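Local coordinates for protein paenibacillus xanthan lyase (Paenibacillus, PDB 6F2P) that cleaves the polysaccharide xanthan as a lyase, probably by beta-elimination as in other family 8 polysaccharide lyases, and carries several bound calcium ions, at residues F489-A501 with N612-T624. Numbering follows the deposited sequence.
Sequences FDDEIVALGSGIA and NGSYSYVLLPNKT. With CA (calcium ion), chain B.
Ile493 to Gly497 pair with Tyr615 to Leu619 as neighbouring antiparallel strands in the super-sandwich domain of this family 8 polysaccharide lyase; the strand axes run at 176°. Donors and acceptors are matched reciprocally at Ile493-Leu619, Ala495-Tyr617 and Gly497-Tyr615. The straightest of these bonds joins Ala495 N to Tyr617 O (2.8 Å, 174° at the hydrogen), whereas Tyr615 N meets Gly497 O from above its carbonyl plane; Asn642 also donates to that oxygen. A beta bulge then shifts the register, and Ile500 and Gly613 exchange the last two bonds. With chi1 at 63°, between backbone N and carbonyl carbon, the Tyr615 ring folds over Gly497, whose CA lies 3.6 Å from the ring centroid in a CH-pi contact; a CB there would clash with the ring. Tyr617 likewise lays a ring face over Ala495 CB. Tyr615 OH bonds to Lys484 and a water, so an alanine here would probably uncover Gly497 and leave Lys484 without this hydroxyl partner. At the other end, Asp490, Asp491 and Glu492 bind calcium, Glu492 through both carboxylate oxygens, with OE2 also hydrogen-bonded to the Tyr631 hydroxyl; Gln636 and Glu651 complete the site. Asp491 OD1 takes the metal, while OD2 forms a long salt bridge with Lys623 NZ (3.5 Å). One water accepts from Lys623 NZ and donates to Asp491 O (2.7 Å) and to Pro621 O (2.6 Å).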
loop_
_atom_site.group_PDB
_atom_site.type_symbol
_atom_site.label_atom_id
_atom_site.label_comp_id
_atom_site.label_asym_id
_atom_site.label_seq_id
_atom_site.Cartn_x
_atom_site.Cartn_y
_atom_site.Cartn_z
ATOM N N PHE A 489 17.987 -1.278 4.227
ATOM C CA PHE A 489 18.535 -0.909 5.535
ATOM C C PHE A 489 19.306 0.403 5.501
ATOM O O PHE A 489 18.889 1.344 4.831
ATOM C CB PHE A 489 19.387 -2.044 6.111
ATOM C CG PHE A 489 18.627 -3.336 6.295
ATOM C CD1 PHE A 489 17.591 -3.423 7.215
ATOM C CD2 PHE A 489 18.939 -4.455 5.542
ATOM C CE1 PHE A 489 16.884 -4.614 7.391
ATOM C CE2 PHE A 489 18.243 -5.644 5.705
ATOM C CZ PHE A 489 17.214 -5.726 6.634
ATOM N N ASP A 490 20.416 0.485 6.228
ATOM C CA ASP A 490 21.129 1.763 6.292
ATOM C C ASP A 490 22.004 2.044 5.066
ATOM O O ASP A 490 22.097 3.183 4.626
ATOM C CB ASP A 490 21.935 1.910 7.593
ATOM C CG ASP A 490 22.877 0.758 7.826
ATOM O OD1 ASP A 490 22.604 -0.327 7.290
ATOM O OD2 ASP A 490 23.885 0.927 8.546
ATOM N N ASP A 491 22.640 1.015 4.515
ATOM C CA ASP A 491 23.545 1.211 3.386
ATOM C C ASP A 491 23.544 0.010 2.455
ATOM O O ASP A 491 24.446 -0.146 1.646
ATOM C CB ASP A 491 24.973 1.510 3.864
ATOM C CG ASP A 491 25.548 0.408 4.752
ATOM O OD1 ASP A 491 24.835 -0.575 5.052
ATOM O OD2 ASP A 491 26.709 0.550 5.187
ATOM N N GLU A 492 22.536 -0.843 2.578
ATOM C CA GLU A 492 22.399 -1.969 1.666
ATOM C C GLU A 492 20.942 -2.222 1.346
ATOM O O GLU A 492 20.056 -1.868 2.126
ATOM C CB GLU A 492 23.014 -3.246 2.252
ATOM C CG GLU A 492 22.344 -3.755 3.515
ATOM C CD GLU A 492 22.992 -3.210 4.780
ATOM O OE1 GLU A 492 22.530 -2.159 5.266
ATOM O OE2 GLU A 492 23.963 -3.825 5.288
ATOM N N ILE A 493 20.709 -2.827 0.186
ATOM C CA ILE A 493 19.401 -3.363 -0.158
ATOM C C ILE A 493 19.533 -4.848 -0.452
ATOM O O ILE A 493 20.332 -5.251 -1.295
ATOM C CB ILE A 493 18.802 -2.684 -1.396
ATOM C CG1 ILE A 493 18.588 -1.195 -1.132
ATOM C CG2 ILE A 493 17.492 -3.350 -1.771
ATOM C CD1 ILE A 493 19.456 -0.311 -1.975
ATOM N N VAL A 494 18.770 -5.671 0.250
ATOM C CA VAL A 494 18.789 -7.093 -0.044
ATOM C C VAL A 494 17.574 -7.429 -0.893
ATOM O O VAL A 494 16.450 -7.036 -0.564
ATOM C CB VAL A 494 18.790 -7.953 1.234
ATOM C CG1 VAL A 494 18.818 -9.435 0.877
ATOM C CG2 VAL A 494 19.976 -7.586 2.126
ATOM N N ALA A 495 17.807 -8.143 -1.990
ATOM C CA ALA A 495 16.732 -8.579 -2.874
ATOM C C ALA A 495 16.659 -10.103 -2.881
ATOM O O ALA A 495 17.664 -10.776 -3.128
ATOM C CB ALA A 495 16.953 -8.045 -4.288
ATOM N N LEU A 496 15.474 -10.637 -2.598
ATOM C CA LEU A 496 15.274 -12.076 -2.564
ATOM C C LEU A 496 14.147 -12.495 -3.485
ATOM O O LEU A 496 13.140 -11.798 -3.615
ATOM C CB LEU A 496 14.923 -12.541 -1.155
ATOM C CG LEU A 496 15.909 -12.300 -0.015
ATOM C CD1 LEU A 496 15.413 -13.030 1.220
ATOM C CD2 LEU A 496 17.311 -12.754 -0.396
ATOM N N GLY A 497 14.313 -13.651 -4.109
ATOM C CA GLY A 497 13.256 -14.214 -4.917
ATOM C C GLY A 497 13.177 -15.709 -4.698
ATOM O O GLY A 497 14.192 -16.367 -4.483
ATOM N N SER A 498 11.963 -16.239 -4.744
ATOM C CA SER A 498 11.743 -17.668 -4.657
ATOM C C SER A 498 10.348 -17.927 -5.181
ATOM O O SER A 498 9.611 -16.985 -5.484
ATOM C CB SER A 498 11.806 -18.125 -3.208
ATOM O OG SER A 498 10.661 -17.657 -2.519
ATOM N N GLY A 499 9.980 -19.199 -5.271
ATOM C CA GLY A 499 8.700 -19.583 -5.839
ATOM C C GLY A 499 8.593 -19.225 -7.310
ATOM O O GLY A 499 7.496 -19.126 -7.843
ATOM N N ILE A 500 9.734 -19.025 -7.964
ATOM C CA ILE A 500 9.752 -18.634 -9.365
ATOM C C ILE A 500 9.358 -19.811 -10.239
ATOM O O ILE A 500 10.112 -20.768 -10.369
ATOM C CB ILE A 500 11.135 -18.128 -9.804
ATOM C CG1 ILE A 500 11.611 -17.004 -8.884
ATOM C CG2 ILE A 500 11.075 -17.635 -11.242
ATOM C CD1 ILE A 500 13.020 -16.542 -9.160
ATOM N N ALA A 501 8.169 -19.727 -10.830
ATOM C CA ALA A 501 7.596 -20.831 -11.590
ATOM C C ALA A 501 6.935 -20.378 -12.904
ATOM O O ALA A 501 6.253 -19.349 -12.964
ATOM C CB ALA A 501 6.601 -21.593 -10.726
ATOM N N ASN A 612 10.465 -23.881 -9.258
ATOM C CA ASN A 612 10.647 -23.254 -7.950
ATOM C C ASN A 612 12.021 -22.582 -7.901
ATOM O O ASN A 612 12.837 -22.868 -7.021
ATOM C CB ASN A 612 10.473 -24.298 -6.833
ATOM C CG ASN A 612 10.669 -23.726 -5.426
ATOM O OD1 ASN A 612 11.092 -24.445 -4.512
ATOM N ND2 ASN A 612 10.376 -22.442 -5.248
ATOM N N GLY A 613 12.268 -21.700 -8.872
ATOM C CA GLY A 613 13.524 -20.969 -8.959
ATOM C C GLY A 613 13.648 -19.902 -7.884
ATOM O O GLY A 613 12.684 -19.594 -7.172
ATOM N N SER A 614 14.839 -19.332 -7.754
ATOM C CA SER A 614 15.087 -18.366 -6.697
ATOM C C SER A 614 16.295 -17.511 -7.024
ATOM O O SER A 614 17.076 -17.839 -7.917
ATOM C CB SER A 614 15.312 -19.082 -5.355
ATOM O OG SER A 614 16.603 -19.671 -5.256
ATOM N N TYR A 615 16.446 -16.411 -6.301
ATOM C CA TYR A 615 17.645 -15.599 -6.404
ATOM C C TYR A 615 17.847 -14.880 -5.088
ATOM O O TYR A 615 16.922 -14.767 -4.278
ATOM C CB TYR A 615 17.547 -14.583 -7.556
ATOM C CG TYR A 615 16.434 -13.557 -7.406
ATOM C CD1 TYR A 615 16.579 -12.458 -6.564
ATOM C CD2 TYR A 615 15.242 -13.682 -8.122
ATOM C CE1 TYR A 615 15.569 -11.533 -6.416
ATOM C CE2 TYR A 615 14.223 -12.751 -7.987
ATOM C CZ TYR A 615 14.392 -11.681 -7.128
ATOM O OH TYR A 615 13.387 -10.750 -6.977
ATOM N N SER A 616 19.063 -14.393 -4.889
ATOM C CA SER A 616 19.353 -13.474 -3.809
ATOM C C SER A 616 20.557 -12.647 -4.214
ATOM O O SER A 616 21.495 -13.166 -4.818
ATOM C CB SER A 616 19.633 -14.223 -2.507
ATOM O OG SER A 616 20.824 -14.977 -2.599
ATOM N N TYR A 617 20.509 -11.355 -3.914
ATOM C CA TYR A 617 21.651 -10.467 -4.107
ATOM C C TYR A 617 21.483 -9.247 -3.217
ATOM O O TYR A 617 20.384 -8.988 -2.712
ATOM C CB TYR A 617 21.818 -10.059 -5.580
ATOM C CG TYR A 617 20.658 -9.288 -6.183
ATOM C CD1 TYR A 617 19.533 -9.949 -6.658
ATOM C CD2 TYR A 617 20.704 -7.902 -6.310
ATOM C CE1 TYR A 617 18.472 -9.252 -7.222
ATOM C CE2 TYR A 617 19.649 -7.195 -6.879
ATOM C CZ TYR A 617 18.536 -7.878 -7.327
ATOM O OH TYR A 617 17.478 -7.196 -7.885
ATOM N N VAL A 618 22.572 -8.508 -3.026
ATOM C CA VAL A 618 22.577 -7.367 -2.125
ATOM C C VAL A 618 23.168 -6.177 -2.844
ATOM O O VAL A 618 24.300 -6.245 -3.316
ATOM C CB VAL A 618 23.464 -7.628 -0.890
ATOM C CG1 VAL A 618 23.587 -6.372 -0.059
ATOM C CG2 VAL A 618 22.923 -8.785 -0.064
ATOM N N LEU A 619 22.412 -5.087 -2.929
ATOM C CA LEU A 619 22.935 -3.870 -3.529
ATOM C C LEU A 619 23.761 -3.121 -2.498
ATOM O O LEU A 619 23.303 -2.873 -1.378
ATOM C CB LEU A 619 21.808 -2.980 -4.050
ATOM C CG LEU A 619 21.004 -3.546 -5.217
ATOM C CD1 LEU A 619 19.935 -2.546 -5.679
ATOM C CD2 LEU A 619 21.926 -3.929 -6.367
ATOM N N LEU A 620 24.982 -2.764 -2.881
ATOM C CA LEU A 620 25.878 -2.030 -2.003
ATOM C C LEU A 620 26.321 -0.745 -2.683
ATOM O O LEU A 620 27.419 -0.683 -3.233
ATOM C CB LEU A 620 27.096 -2.894 -1.662
ATOM C CG LEU A 620 26.788 -4.193 -0.907
ATOM C CD1 LEU A 620 28.018 -5.082 -0.815
ATOM C CD2 LEU A 620 26.249 -3.905 0.496
ATOM N N PRO A 621 25.459 0.287 -2.660
ATOM C CA PRO A 621 25.786 1.532 -3.363
ATOM C C PRO A 621 26.967 2.268 -2.735
ATOM O O PRO A 621 27.216 2.113 -1.535
ATOM C CB PRO A 621 24.507 2.378 -3.210
ATOM C CG PRO A 621 23.429 1.414 -2.869
ATOM C CD PRO A 621 24.105 0.320 -2.082
ATOM N N ASN A 622 27.688 3.036 -3.551
ATOM C CA ASN A 622 28.602 4.047 -3.045
ATOM C C ASN A 622 29.745 3.454 -2.221
ATOM O O ASN A 622 30.247 4.074 -1.273
ATOM C CB ASN A 622 27.807 5.074 -2.223
ATOM C CG ASN A 622 28.556 6.373 -2.018
ATOM O OD1 ASN A 622 29.357 6.795 -2.863
ATOM N ND2 ASN A 622 28.306 7.016 -0.889
ATOM N N LYS A 623 30.165 2.250 -2.590
ATOM C CA LYS A 623 31.286 1.617 -1.903
ATOM C C LYS A 623 32.434 1.346 -2.857
ATOM O O LYS A 623 32.220 1.036 -4.032
ATOM C CB LYS A 623 30.860 0.311 -1.228
ATOM C CG LYS A 623 30.436 0.473 0.204
ATOM C CD LYS A 623 29.894 -0.834 0.799
ATOM C CE LYS A 623 29.529 -0.642 2.268
ATOM N NZ LYS A 623 28.939 0.721 2.492
ATOM N N THR A 624 33.653 1.457 -2.339
ATOM C CA THR A 624 34.832 1.108 -3.103
ATOM C C THR A 624 34.826 -0.385 -3.367
ATOM O O THR A 624 34.057 -1.130 -2.757
ATOM C CB THR A 624 36.115 1.460 -2.347
ATOM O OG1 THR A 624 36.216 0.646 -1.170
ATOM C CG2 THR A 624 36.111 2.933 -1.957
HETATM CA CA CA B . 24.412 -2.002 6.938
HETATM O O HOH W 1 26.738 0.947 0.702
HETATM O O HOH W 2 13.738 -8.945 -5.178
#